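Local coordinates for protein beta-galactosidase (Marinomonas sp. ef1, PDB 6Y2K) that hydrolyses terminal beta-D-galactosyl residues of beta-galactosides, as a cold-active yet thermally stable hexameric enzyme of glycoside hydrolase family 42, at residues A[1-6]-A[349-354]; A[163-168]-A[188-193]; A[176-181]-A[202-207]; A[263-268]-A[312-317]. All coordinates share one frame; numbering follows the deposited sequence.

Overall arrangement
Two of the four contacts belong to the core and two to the periphery. Interactions 1 and 4 join neighbouring strands of the eight-stranded parallel barrel. Their centres lie about 9 Å apart, and they touch because strand 348-352 of one pairs with strand 310-315 of the other. Backbone hydrogen bonds dominate both, although interaction 4 adds buried carboxylates. Interactions 2 and 3 lie about 13 Å from each other between centres, both in the long excursion between the fourth and fifth barrel strands, and are linked through Leu164, Tyr168 and Trp178. Interaction 2 is partly exposed and apolar, whereas interaction 3 is buried and combines helix capping with aromatic packing; both border the third subunit.

Interaction 1: A[1-6]-A[349-354]; sequences MKLGVC and VSYFRW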
loop_
_atom_site.group_PDB
_atom_site.type_symbol
_atom_site.label_atom_id
_atom_site.label_comp_id
_atom_site.label_asym_id
_atom_site.label_seq_id
_atom_site.Cartn_x
_atom_site.Cartn_y
_atom_site.Cartn_z
ATOM N N MET A 1 32.914 38.656 5.320
ATOM C CA MET A 1 31.994 38.286 4.203
ATOM C C MET A 1 32.628 38.564 2.844
ATOM O O MET A 1 32.217 39.479 2.119
ATOM C CB MET A 1 30.662 39.023 4.341
ATOM C CG MET A 1 29.934 38.682 5.628
ATOM S SD MET A 1 28.272 39.351 5.662
ATOM C CE MET A 1 27.847 39.049 7.377
ATOM N N LYS A 2 33.632 37.754 2.510
ATOM C CA LYS A 2 34.398 37.901 1.271
ATOM C C LYS A 2 34.285 36.656 0.399
ATOM O O LYS A 2 33.991 35.578 0.899
ATOM C CB LYS A 2 35.855 38.173 1.604
ATOM C CG LYS A 2 36.048 39.467 2.374
ATOM C CD LYS A 2 37.504 39.874 2.411
ATOM C CE LYS A 2 37.670 41.268 2.996
ATOM N NZ LYS A 2 37.424 41.288 4.463
ATOM N N LEU A 3 34.514 36.824 -0.901
ATOM C CA LEU A 3 34.423 35.732 -1.866
ATOM C C LEU A 3 35.795 35.308 -2.385
ATOM O O LEU A 3 36.725 36.119 -2.472
ATOM C CB LEU A 3 33.535 36.132 -3.037
ATOM C CG LEU A 3 32.077 36.475 -2.703
ATOM C CD1 LEU A 3 31.354 36.791 -3.992
ATOM C CD2 LEU A 3 31.362 35.356 -1.953
ATOM N N GLY A 4 35.895 34.027 -2.739
ATOM C CA GLY A 4 37.125 33.436 -3.241
ATOM C C GLY A 4 36.873 32.437 -4.355
ATOM O O GLY A 4 35.725 32.099 -4.653
ATOM N N VAL A 5 37.948 31.951 -4.964
ATOM C CA VAL A 5 37.842 30.852 -5.918
ATOM C C VAL A 5 39.086 29.962 -5.904
ATOM O O VAL A 5 40.192 30.436 -5.652
ATOM C CB VAL A 5 37.529 31.382 -7.338
ATOM C CG1 VAL A 5 38.735 32.065 -7.966
ATOM C CG2 VAL A 5 37.003 30.266 -8.232
ATOM N N CYS A 6 38.882 28.666 -6.159
ATOM C CA CYS A 6 39.965 27.709 -6.353
ATOM C C CYS A 6 40.311 27.689 -7.839
ATOM O O CYS A 6 39.425 27.537 -8.681
ATOM C CB CYS A 6 39.536 26.317 -5.880
ATOM S SG CYS A 6 39.056 26.282 -4.144
ATOM N N VAL A 349 34.081 32.709 1.618
ATOM C CA VAL A 349 33.502 31.574 0.897
ATOM C C VAL A 349 34.170 31.483 -0.471
ATOM O O VAL A 349 34.023 32.389 -1.299
ATOM C CB VAL A 349 31.975 31.724 0.735
ATOM C CG1 VAL A 349 31.402 30.679 -0.222
ATOM C CG2 VAL A 349 31.309 31.632 2.100
ATOM N N SER A 350 34.898 30.392 -0.695
ATOM C CA SER A 350 35.650 30.179 -1.926
ATOM C C SER A 350 35.018 29.047 -2.742
ATOM O O SER A 350 34.775 27.962 -2.211
ATOM C CB SER A 350 37.131 29.904 -1.590
ATOM O OG SER A 350 37.840 29.343 -2.677
ATOM N N TYR A 351 34.760 29.307 -4.019
ATOM C CA TYR A 351 34.160 28.311 -4.898
ATOM C C TYR A 351 35.221 27.401 -5.509
ATOM O O TYR A 351 36.418 27.649 -5.370
ATOM C CB TYR A 351 33.348 28.989 -6.003
ATOM C CG TYR A 351 32.317 29.969 -5.492
ATOM C CD1 TYR A 351 31.102 29.526 -4.986
ATOM C CD2 TYR A 351 32.556 31.336 -5.516
ATOM C CE1 TYR A 351 30.154 30.417 -4.518
ATOM C CE2 TYR A 351 31.615 32.235 -5.050
ATOM C CZ TYR A 351 30.417 31.770 -4.552
ATOM O OH TYR A 351 29.478 32.662 -4.087
ATOM N N PHE A 352 34.774 26.350 -6.188
ATOM C CA PHE A 352 35.683 25.403 -6.821
ATOM C C PHE A 352 34.974 24.603 -7.909
ATOM O O PHE A 352 33.993 23.908 -7.642
ATOM C CB PHE A 352 36.284 24.457 -5.780
ATOM C CG PHE A 352 36.964 23.257 -6.372
ATOM C CD1 PHE A 352 36.221 22.228 -6.929
ATOM C CD2 PHE A 352 38.345 23.156 -6.373
ATOM C CE1 PHE A 352 36.844 21.122 -7.474
ATOM C CE2 PHE A 352 38.974 22.052 -6.917
ATOM C CZ PHE A 352 38.223 21.034 -7.469
ATOM N N ARG A 353 35.477 24.705 -9.135
ATOM C CA ARG A 353 36.642 25.536 -9.418
ATOM C C ARG A 353 36.260 26.758 -10.247
ATOM O O ARG A 353 35.081 27.000 -10.507
ATOM C CB ARG A 353 37.715 24.723 -10.144
ATOM C CG ARG A 353 37.170 23.558 -10.955
ATOM C CD ARG A 353 38.283 22.619 -11.390
ATOM N NE ARG A 353 39.205 23.259 -12.323
ATOM C CZ ARG A 353 40.295 22.677 -12.813
ATOM N NH1 ARG A 353 40.603 21.437 -12.461
ATOM N NH2 ARG A 353 41.077 23.336 -13.657
ATOM N N TRP A 354 37.264 27.526 -10.658
ATOM C CA TRP A 354 37.036 28.723 -11.457
ATOM C C TRP A 354 36.505 28.367 -12.842
ATOM O O TRP A 354 35.556 28.982 -13.330
ATOM C CB TRP A 354 38.325 29.538 -11.581
ATOM C CG TRP A 354 38.300 30.531 -12.702
ATOM C CD1 TRP A 354 39.005 30.467 -13.869
ATOM C CD2 TRP A 354 37.533 31.739 -12.763
ATOM N NE1 TRP A 354 38.724 31.560 -14.652
ATOM C CE2 TRP A 354 37.822 32.357 -13.996
ATOM C CE3 TRP A 354 36.628 32.359 -11.894
ATOM C CZ2 TRP A 354 37.240 33.562 -14.382
ATOM C CZ3 TRP A 354 36.052 33.555 -12.280
ATOM C CH2 TRP A 354 36.360 34.145 -13.513
#
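Strand 2-6 and strand 348-352 run parallel and are joined by alternating amide-to-carbonyl bonds. Lys2 O accepts from Val349 N nearly along the C=O axis, Val349 O accepts from Gly4 N, Gly4 O from Tyr351 N at 3.0 Å, and Tyr351 O from Cys6 N at 2.8 Å. Beyond the strand pairing, Cys6 O takes the N-H of Trp354, after a cis peptide between Phe352 and Arg353. The strands come nearest at Gly4 and Ser350, with CA atoms 3.8 Å apart; a CB on Gly4 would clash with Ser350 CB, so glycine permits the approach.

Tyr351 illustrates how a side chain leaves such a sheet. CG is anti to the carbonyl carbon (chi1 -54°), and both CB and CG remain near Gly4 O. The ring then passes this carbonyl obliquely, with Tyr351 CD2 3.4 Å from Gly4 O and CE2 farther off. At the tip, Tyr351 OH lies 3.9 Å from Leu3 CD2 and is hydrogen-bonded to Thr338 of helix 333-343. This is the seam of a TIM barrel: the first strand meets the eighth and closes the cylinder, with Leu3, Val349 and Tyr351 directed outward to the helices and Ser350, Cys6 and Phe352 inward.

On the inner face, Cys6 CB approaches the edge of the Phe352 ring, 3.4 Å from Phe352 CD2. Its SG also lies in the plane of that ring, a sulfur-aromatic contact at the edge. Val5 is on the outward face; its CG2, anti to the backbone N, packs 3.7 Å from Trp354 CB at the edge of the indole, whose NE1 is bonded to Asp20.

Interaction 2: A[163-168]-A[188-193]; sequences WLAEKY and RSFDEI
The Phe190 ring lies with one face against the backbone of helix 154-168. Ala165 CA sits above that face, 3.8 Å from the ring centroid and 21° off its normal, a CH-pi contact displaced toward the rim. Ala165 CB follows at 3.7 Å from Phe190 CE2, while Tyr168 CB stands near the ring plane at the edge, 4.4 Å from Phe190 CZ. Tyr168 has its own ring covered on one face by Lys167 CG, with Leu164 CD2 at its edge and its OH bonded to Asp210.

Beside the phenyl ring, Leu164 CB meets Phe190 CD1, and farther along Leu164 and Ile193 reach tip to tip, their CD1 atoms 3.7 Å apart. An alanine in place of Phe190 would remove the ring and would probably leave Ala165 without its packing partner in this loop and Leu164 with Ile193 alone. The turn is braced from behind by Glu192, whose OE1 accepts from Arg188 N and whose OE2 forms a salt bridge with Arg188 NE at 2.9 Å.

Arg188 also reaches Thr45 of the third subunit. The arrangement is apolar docking of a 3-10 turn, residues 190-192, onto a helix of the excursion between barrel strands 134-138 and 238-244.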
loop_
_atom_site.group_PDB
_atom_site.type_symbol
_atom_site.label_atom_id
_atom_site.label_comp_id
_atom_site.label_asym_id
_atom_site.label_seq_id
_atom_site.Cartn_x
_atom_site.Cartn_y
_atom_site.Cartn_z
ATOM N N TRP A 163 54.283 4.529 19.403
ATOM C CA TRP A 163 53.214 5.310 20.034
ATOM C C TRP A 163 52.680 4.632 21.302
ATOM O O TRP A 163 52.451 5.298 22.313
ATOM C CB TRP A 163 52.088 5.549 19.015
ATOM C CG TRP A 163 50.972 6.476 19.426
ATOM C CD1 TRP A 163 50.851 7.810 19.128
ATOM C CD2 TRP A 163 49.802 6.125 20.162
ATOM N NE1 TRP A 163 49.679 8.310 19.651
ATOM C CE2 TRP A 163 49.016 7.295 20.288
ATOM C CE3 TRP A 163 49.339 4.933 20.735
ATOM C CZ2 TRP A 163 47.793 7.304 20.959
ATOM C CZ3 TRP A 163 48.120 4.944 21.403
ATOM C CH2 TRP A 163 47.362 6.123 21.509
ATOM N N LEU A 164 52.509 3.312 21.254
ATOM C CA LEU A 164 52.048 2.542 22.418
ATOM C C LEU A 164 53.058 2.545 23.580
ATOM O O LEU A 164 52.657 2.653 24.750
ATOM C CB LEU A 164 51.726 1.096 22.024
ATOM C CG LEU A 164 50.506 0.864 21.124
ATOM C CD1 LEU A 164 50.504 -0.575 20.639
ATOM C CD2 LEU A 164 49.212 1.188 21.863
ATOM N N ALA A 165 54.349 2.418 23.262
ATOM C CA ALA A 165 55.408 2.501 24.278
ATOM C C ALA A 165 55.410 3.863 24.965
ATOM O O ALA A 165 55.517 3.940 26.194
ATOM C CB ALA A 165 56.778 2.191 23.678
ATOM N N GLU A 166 55.252 4.923 24.174
ATOM C CA GLU A 166 55.159 6.290 24.700
ATOM C C GLU A 166 53.941 6.485 25.616
ATOM O O GLU A 166 54.053 7.112 26.663
ATOM C CB GLU A 166 55.139 7.291 23.533
ATOM C CG GLU A 166 55.119 8.769 23.902
ATOM C CD GLU A 166 56.295 9.206 24.761
ATOM O OE1 GLU A 166 57.420 8.692 24.554
ATOM O OE2 GLU A 166 56.087 10.072 25.648
ATOM N N LYS A 167 52.790 5.941 25.229
ATOM C CA LYS A 167 51.577 6.047 26.043
ATOM C C LYS A 167 51.639 5.230 27.331
ATOM O O LYS A 167 51.326 5.754 28.393
ATOM C CB LYS A 167 50.333 5.633 25.243
ATOM C CG LYS A 167 49.038 5.749 26.035
ATOM C CD LYS A 167 47.816 5.589 25.149
ATOM C CE LYS A 167 46.551 5.707 25.977
ATOM N NZ LYS A 167 45.325 5.734 25.139
ATOM N N TYR A 168 52.016 3.961 27.233
ATOM C CA TYR A 168 51.912 3.025 28.362
ATOM C C TYR A 168 53.200 2.787 29.166
ATOM O O TYR A 168 53.125 2.359 30.334
ATOM C CB TYR A 168 51.348 1.683 27.866
ATOM C CG TYR A 168 49.921 1.821 27.393
ATOM C CD1 TYR A 168 48.887 2.001 28.304
ATOM C CD2 TYR A 168 49.608 1.834 26.031
ATOM C CE1 TYR A 168 47.569 2.159 27.881
ATOM C CE2 TYR A 168 48.299 1.995 25.596
ATOM C CZ TYR A 168 47.281 2.155 26.520
ATOM O OH TYR A 168 45.983 2.318 26.107
ATOM N N ARG A 188 53.853 -10.157 25.273
ATOM C CA ARG A 188 55.117 -10.145 26.014
ATOM C C ARG A 188 55.905 -8.847 25.817
ATOM O O ARG A 188 56.761 -8.506 26.641
ATOM C CB ARG A 188 56.007 -11.305 25.568
ATOM C CG ARG A 188 55.433 -12.690 25.811
ATOM C CD ARG A 188 56.507 -13.752 25.608
ATOM N NE ARG A 188 57.092 -13.691 24.267
ATOM C CZ ARG A 188 58.239 -14.265 23.901
ATOM N NH1 ARG A 188 58.961 -14.977 24.765
ATOM N NH2 ARG A 188 58.668 -14.134 22.648
ATOM N N SER A 189 55.651 -8.159 24.703
ATOM C CA SER A 189 56.366 -6.942 24.349
ATOM C C SER A 189 55.545 -6.137 23.340
ATOM O O SER A 189 54.625 -6.663 22.707
ATOM C CB SER A 189 57.720 -7.298 23.721
ATOM O OG SER A 189 57.549 -7.992 22.479
ATOM N N PHE A 190 55.893 -4.869 23.165
ATOM C CA PHE A 190 55.218 -4.051 22.160
ATOM C C PHE A 190 55.390 -4.615 20.754
ATOM O O PHE A 190 54.453 -4.530 19.962
ATOM C CB PHE A 190 55.684 -2.601 22.222
ATOM C CG PHE A 190 55.302 -1.907 23.501
ATOM C CD1 PHE A 190 53.969 -1.637 23.784
ATOM C CD2 PHE A 190 56.271 -1.518 24.420
ATOM C CE1 PHE A 190 53.602 -0.991 24.957
ATOM C CE2 PHE A 190 55.909 -0.876 25.599
ATOM C CZ PHE A 190 54.572 -0.614 25.867
ATOM N N ASP A 191 56.539 -5.238 20.462
ATOM C CA ASP A 191 56.831 -5.764 19.121
ATOM C C ASP A 191 56.085 -7.065 18.775
ATOM O O ASP A 191 56.223 -7.578 17.669
ATOM C CB ASP A 191 58.346 -5.940 18.930
ATOM C CG ASP A 191 59.089 -4.608 18.879
ATOM O OD1 ASP A 191 58.447 -3.547 18.689
ATOM O OD2 ASP A 191 60.324 -4.623 19.025
ATOM N N GLU A 192 55.314 -7.606 19.725
ATOM C CA GLU A 192 54.377 -8.697 19.431
ATOM C C GLU A 192 53.028 -8.187 18.901
ATOM O O GLU A 192 52.271 -8.957 18.301
ATOM C CB GLU A 192 54.133 -9.581 20.656
ATOM C CG GLU A 192 55.269 -10.545 20.962
ATOM C CD GLU A 192 54.898 -11.611 21.983
ATOM O OE1 GLU A 192 53.885 -11.446 22.707
ATOM O OE2 GLU A 192 55.629 -12.626 22.060
ATOM N N ILE A 193 52.725 -6.909 19.134
ATOM C CA ILE A 193 51.423 -6.348 18.806
ATOM C C ILE A 193 51.342 -6.131 17.291
ATOM O O ILE A 193 52.277 -5.615 16.680
ATOM C CB ILE A 193 51.156 -5.025 19.565
ATOM C CG1 ILE A 193 51.169 -5.269 21.089
ATOM C CG2 ILE A 193 49.821 -4.434 19.133
ATOM C CD1 ILE A 193 51.128 -4.021 21.938
#

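Interaction 3: A[176-181]-A[202-207]; sequences KAWGNV and EANPSH
The C-terminal end of helix 171-178 lies against the N-terminal end of helix 205-233, with the CA atoms of Trp178 and Ser206 5.2 Å apart. Gly179 leaves the first helix with a left-handed backbone (phi 67°), and Asn204 takes the N-cap position of the second.

The amide of Asn204 serves both ends. With CG anti to the backbone N (chi1 -172°), its ND2 donates an almost straight bond, 174° at the hydrogen, to Trp178 O at 2.7 Å. The same Asn204 ND2 gives a more bent bond to Asn180 OD1 at 3.1 Å, and both acceptors lie in the Asn204 amide plane, so the rotation of the group about its chi2 bond is fixed. Asn180 ND2 in turn is hydrogen-bonded to Asn175 OD1. Asn204 OD1 accepts from Ser206 N, an Asx turn that caps the helix. A water donates to Trp178 O and Ser206 OG, giving the carbonyl a second donor; Ser206 OG is also hydrogen-bonded to Thr503 O.

Next to the polar grip, the first turn of helix 205-233 covers one face of the Trp178 indole. Ser206 CB lies over the five-membered ring, 3.8 Å from its centroid, and His207 CA over the six-membered ring at 3.7 Å. The His207 imidazole is nearly parallel to the indole but slid aside, with His207 CB 3.5 Å from Trp178 CZ3. Trp178 NE1 and His207 NE2 bond Asp210 and Glu194 O. Gly360 of the third subunit packs on Asn204. The whole is an asparagine N-cap that also binds the carbonyl at the end of a preceding helix.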
loop_
_atom_site.group_PDB
_atom_site.type_symbol
_atom_site.label_atom_id
_atom_site.label_comp_id
_atom_site.label_asym_id
_atom_site.label_seq_id
_atom_site.Cartn_x
_atom_site.Cartn_y
_atom_site.Cartn_z
ATOM N N LYS A 176 47.040 -4.501 30.935
ATOM C CA LYS A 176 46.057 -4.175 31.956
ATOM C C LYS A 176 44.985 -3.215 31.430
ATOM O O LYS A 176 43.790 -3.426 31.665
ATOM C CB LYS A 176 46.734 -3.575 33.191
ATOM C CG LYS A 176 45.828 -3.558 34.415
ATOM C CD LYS A 176 46.415 -2.735 35.558
ATOM C CE LYS A 176 45.376 -2.512 36.647
ATOM N NZ LYS A 176 45.960 -1.771 37.799
ATOM N N ALA A 177 45.423 -2.165 30.737
ATOM C CA ALA A 177 44.516 -1.184 30.132
ATOM C C ALA A 177 43.572 -1.772 29.063
ATOM O O ALA A 177 42.406 -1.389 29.000
ATOM C CB ALA A 177 45.316 -0.022 29.553
ATOM N N TRP A 178 44.081 -2.686 28.237
ATOM C CA TRP A 178 43.292 -3.329 27.166
ATOM C C TRP A 178 42.460 -4.540 27.646
ATOM O O TRP A 178 41.589 -5.025 26.911
ATOM C CB TRP A 178 44.221 -3.810 26.037
ATOM C CG TRP A 178 44.841 -2.750 25.180
ATOM C CD1 TRP A 178 44.968 -1.415 25.459
ATOM C CD2 TRP A 178 45.463 -2.949 23.905
ATOM N NE1 TRP A 178 45.602 -0.770 24.419
ATOM C CE2 TRP A 178 45.924 -1.692 23.459
ATOM C CE3 TRP A 178 45.654 -4.068 23.083
ATOM C CZ2 TRP A 178 46.574 -1.525 22.229
ATOM C CZ3 TRP A 178 46.311 -3.901 21.861
ATOM C CH2 TRP A 178 46.765 -2.642 21.451
ATOM N N GLY A 179 42.745 -5.057 28.846
ATOM C CA GLY A 179 42.105 -6.282 29.331
ATOM C C GLY A 179 42.492 -7.530 28.540
ATOM O O GLY A 179 41.653 -8.405 28.292
ATOM N N ASN A 180 43.778 -7.640 28.195
ATOM C CA ASN A 180 44.258 -8.692 27.287
ATOM C C ASN A 180 44.297 -10.099 27.893
ATOM O O ASN A 180 44.625 -11.061 27.187
ATOM C CB ASN A 180 45.623 -8.320 26.690
ATOM C CG ASN A 180 45.524 -7.246 25.617
ATOM O OD1 ASN A 180 44.466 -7.061 24.992
ATOM N ND2 ASN A 180 46.634 -6.532 25.386
ATOM N N VAL A 181 43.955 -10.234 29.177
ATOM C CA VAL A 181 43.640 -11.557 29.737
ATOM C C VAL A 181 42.506 -12.241 28.953
ATOM O O VAL A 181 42.503 -13.470 28.774
ATOM C CB VAL A 181 43.295 -11.471 31.247
ATOM C CG1 VAL A 181 42.001 -10.697 31.491
ATOM C CG2 VAL A 181 43.221 -12.870 31.855
ATOM N N GLU A 202 36.358 -10.126 15.495
ATOM C CA GLU A 202 36.491 -8.801 16.143
ATOM C C GLU A 202 37.757 -8.631 17.005
ATOM O O GLU A 202 37.975 -9.395 17.951
ATOM C CB GLU A 202 35.262 -8.493 17.003
ATOM C CG GLU A 202 35.199 -7.043 17.472
ATOM C CD GLU A 202 34.034 -6.736 18.395
ATOM O OE1 GLU A 202 33.365 -7.680 18.893
ATOM O OE2 GLU A 202 33.812 -5.526 18.637
ATOM N N ALA A 203 38.547 -7.599 16.692
ATOM C CA ALA A 203 39.722 -7.229 17.490
ATOM C C ALA A 203 39.278 -6.513 18.769
ATOM O O ALA A 203 38.144 -6.041 18.869
ATOM C CB ALA A 203 40.667 -6.336 16.682
ATOM N N ASN A 204 40.175 -6.436 19.745
ATOM C CA ASN A 204 39.869 -5.793 21.027
ATOM C C ASN A 204 39.490 -4.337 20.737
ATOM O O ASN A 204 40.223 -3.659 20.019
ATOM C CB ASN A 204 41.098 -5.855 21.946
ATOM C CG ASN A 204 40.819 -5.394 23.375
ATOM O OD1 ASN A 204 39.838 -4.696 23.649
ATOM N ND2 ASN A 204 41.710 -5.772 24.294
ATOM N N PRO A 205 38.340 -3.856 21.267
ATOM C CA PRO A 205 38.033 -2.440 21.040
ATOM C C PRO A 205 39.101 -1.453 21.556
ATOM O O PRO A 205 39.230 -0.364 20.988
ATOM C CB PRO A 205 36.688 -2.243 21.761
ATOM C CG PRO A 205 36.558 -3.415 22.689
ATOM C CD PRO A 205 37.231 -4.540 21.963
ATOM N N SER A 206 39.844 -1.829 22.606
ATOM C CA SER A 206 40.959 -1.015 23.118
ATOM C C SER A 206 42.079 -0.888 22.094
ATOM O O SER A 206 42.666 0.177 21.927
ATOM C CB SER A 206 41.539 -1.619 24.403
ATOM O OG SER A 206 40.539 -1.795 25.393
ATOM N N HIS A 207 42.363 -2.004 21.433
ATOM C CA HIS A 207 43.337 -2.106 20.348
ATOM C C HIS A 207 42.932 -1.203 19.181
ATOM O O HIS A 207 43.744 -0.424 18.671
ATOM C CB HIS A 207 43.413 -3.588 19.936
ATOM C CG HIS A 207 44.426 -3.906 18.880
ATOM N ND1 HIS A 207 44.533 -5.169 18.335
ATOM C CD2 HIS A 207 45.370 -3.151 18.268
ATOM C CE1 HIS A 207 45.501 -5.175 17.437
ATOM N NE2 HIS A 207 46.024 -3.964 17.376
HETATM O O HOH W 1 38.789 -3.394 26.898
#

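Interaction 4: A[263-268]-A[312-317]; sequences SWDSYP and IMEQQP
Asp265 and Glu314 form the tightest part of this contact between the sixth and seventh barrel strands. Their carboxylates stack with planes only 10° apart, and Asp265 OD2 lies 3.3 Å from Glu314 OE2. Such crowding of like charges may raise the pKa of one of the pair; Arg33, in a salt bridge with Glu314 OE2, probably offsets part of this charge. Glu314 OE1 accepts from Tyr267 OH at 2.7 Å, lying at the edge of the tyrosine ring. A phenylalanine in place of Tyr267 would lose this hydroxyl and would probably leave OE1 less firmly oriented. The main chain is equally well knit here: Ser266 N donates to Glu314 O at 2.8 Å, and Gln316 N to Ser266 O at 3.0 Å, both nearly along the C=O axis.

The pairing loosens toward Ile312, where the chain turns a corner at Met313 and Trp264 O receives only weak bonds from Met313 N and Glu314 N. Across the strands, Ser266 OG and Gln315 NE2 are linked through a water. The partly exposed Tyr267 side chain is about 3 Å from a bound glycerol, consistent with a pocket at the C-terminal end of the barrel, where clan GH-A enzymes carry their nucleophile on strand seven. Strand 238-244 flanks Ser263 and Met313, helix 333-343 packs on Ile312, Gln315 and Gln316, and strand 348-352 brings Phe352 against Glu314 and Tyr267.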
loop_
_atom_site.group_PDB
_atom_site.type_symbol
_atom_site.label_atom_id
_atom_site.label_comp_id
_atom_site.label_asym_id
_atom_site.label_seq_id
_atom_site.Cartn_x
_atom_site.Cartn_y
_atom_site.Cartn_z
ATOM N N SER A 263 39.052 25.698 7.511
ATOM C CA SER A 263 38.250 25.814 6.302
ATOM C C SER A 263 37.655 24.464 5.981
ATOM O O SER A 263 38.148 23.437 6.453
ATOM C CB SER A 263 39.067 26.328 5.119
ATOM O OG SER A 263 39.973 25.365 4.634
ATOM N N TRP A 264 36.585 24.462 5.197
ATOM C CA TRP A 264 35.992 23.198 4.779
ATOM C C TRP A 264 35.329 23.255 3.421
ATOM O O TRP A 264 35.151 24.331 2.834
ATOM C CB TRP A 264 35.072 22.631 5.874
ATOM C CG TRP A 264 33.698 23.181 5.890
ATOM C CD1 TRP A 264 33.316 24.421 6.305
ATOM C CD2 TRP A 264 32.502 22.494 5.506
ATOM N NE1 TRP A 264 31.951 24.558 6.189
ATOM C CE2 TRP A 264 31.424 23.388 5.704
ATOM C CE3 TRP A 264 32.234 21.203 5.028
ATOM C CZ2 TRP A 264 30.101 23.040 5.419
ATOM C CZ3 TRP A 264 30.915 20.853 4.738
ATOM C CH2 TRP A 264 29.866 21.766 4.944
ATOM N N ASP A 265 35.006 22.065 2.921
ATOM C CA ASP A 265 34.616 21.861 1.545
ATOM C C ASP A 265 33.182 21.344 1.511
ATOM O O ASP A 265 32.924 20.195 1.883
ATOM C CB ASP A 265 35.598 20.881 0.886
ATOM C CG ASP A 265 37.044 21.394 0.888
ATOM O OD1 ASP A 265 37.247 22.603 1.075
ATOM O OD2 ASP A 265 37.986 20.596 0.687
ATOM N N SER A 266 32.267 22.208 1.065
ATOM C CA SER A 266 30.826 21.989 1.153
ATOM C C SER A 266 30.222 21.678 -0.206
ATOM O O SER A 266 30.207 22.525 -1.114
ATOM C CB SER A 266 30.119 23.214 1.733
ATOM O OG SER A 266 28.717 22.971 1.839
ATOM N N TYR A 267 29.695 20.462 -0.326
ATOM C CA TYR A 267 29.039 20.013 -1.532
ATOM C C TYR A 267 27.683 19.422 -1.156
ATOM O O TYR A 267 27.524 18.199 -1.135
ATOM C CB TYR A 267 29.927 19.007 -2.249
ATOM C CG TYR A 267 31.249 19.581 -2.700
ATOM C CD1 TYR A 267 31.338 20.331 -3.873
ATOM C CD2 TYR A 267 32.413 19.379 -1.957
ATOM C CE1 TYR A 267 32.543 20.860 -4.295
ATOM C CE2 TYR A 267 33.627 19.903 -2.372
ATOM C CZ TYR A 267 33.686 20.645 -3.540
ATOM O OH TYR A 267 34.881 21.153 -3.973
ATOM N N PRO A 268 26.699 20.293 -0.857
ATOM C CA PRO A 268 25.415 19.857 -0.297
ATOM C C PRO A 268 24.644 18.818 -1.115
ATOM O O PRO A 268 23.985 17.965 -0.525
ATOM C CB PRO A 268 24.614 21.163 -0.210
ATOM C CG PRO A 268 25.650 22.217 -0.120
ATOM C CD PRO A 268 26.698 21.753 -1.077
ATOM N N ILE A 312 35.072 28.738 4.089
ATOM C CA ILE A 312 34.693 27.642 3.211
ATOM C C ILE A 312 35.702 27.717 2.065
ATOM O O ILE A 312 35.657 28.646 1.264
ATOM C CB ILE A 312 33.238 27.763 2.692
ATOM C CG1 ILE A 312 32.227 27.317 3.764
ATOM C CG2 ILE A 312 33.021 26.875 1.461
ATOM C CD1 ILE A 312 32.265 28.073 5.072
ATOM N N MET A 313 36.637 26.768 2.021
ATOM C CA MET A 313 37.664 26.741 0.978
ATOM C C MET A 313 37.111 26.282 -0.365
ATOM O O MET A 313 37.596 26.723 -1.398
ATOM C CB MET A 313 38.823 25.830 1.378
ATOM C CG MET A 313 40.053 25.937 0.491
ATOM S SD MET A 313 40.829 27.568 0.633
ATOM C CE MET A 313 41.695 27.359 2.175
ATOM N N GLU A 314 36.125 25.381 -0.347
ATOM C CA GLU A 314 35.519 24.845 -1.573
ATOM C C GLU A 314 33.994 24.812 -1.443
ATOM O O GLU A 314 33.451 24.057 -0.633
ATOM C CB GLU A 314 36.039 23.429 -1.874
ATOM C CG GLU A 314 37.558 23.294 -2.013
ATOM C CD GLU A 314 38.022 21.872 -2.269
ATOM O OE1 GLU A 314 37.170 21.011 -2.559
ATOM O OE2 GLU A 314 39.250 21.599 -2.186
ATOM N N GLN A 315 33.312 25.642 -2.232
ATOM C CA GLN A 315 31.846 25.686 -2.255
ATOM C C GLN A 315 31.323 25.174 -3.588
ATOM O O GLN A 315 31.765 25.637 -4.658
ATOM C CB GLN A 315 31.350 27.120 -2.041
ATOM C CG GLN A 315 29.833 27.269 -1.956
ATOM C CD GLN A 315 29.241 26.509 -0.777
ATOM O OE1 GLN A 315 29.551 26.808 0.379
ATOM N NE2 GLN A 315 28.383 25.530 -1.064
ATOM N N GLN A 316 30.371 24.240 -3.529
ATOM C CA GLN A 316 29.728 23.715 -4.735
ATOM C C GLN A 316 29.133 24.857 -5.561
ATOM O O GLN A 316 28.395 25.656 -5.008
ATOM C CB GLN A 316 28.613 22.726 -4.379
ATOM C CG GLN A 316 27.989 22.057 -5.594
ATOM C CD GLN A 316 27.145 20.822 -5.284
ATOM O OE1 GLN A 316 26.991 20.407 -4.122
ATOM N NE2 GLN A 316 26.585 20.230 -6.337
ATOM N N PRO A 317 29.459 24.938 -6.870
ATOM C CA PRO A 317 28.928 25.968 -7.772
ATOM C C PRO A 317 27.935 25.461 -8.822
ATOM O O PRO A 317 27.367 26.263 -9.577
ATOM C CB PRO A 317 30.197 26.439 -8.487
ATOM C CG PRO A 317 30.942 25.157 -8.701
ATOM C CD PRO A 317 30.642 24.294 -7.485
HETATM O O HOH W 2 26.900 24.765 1.636
#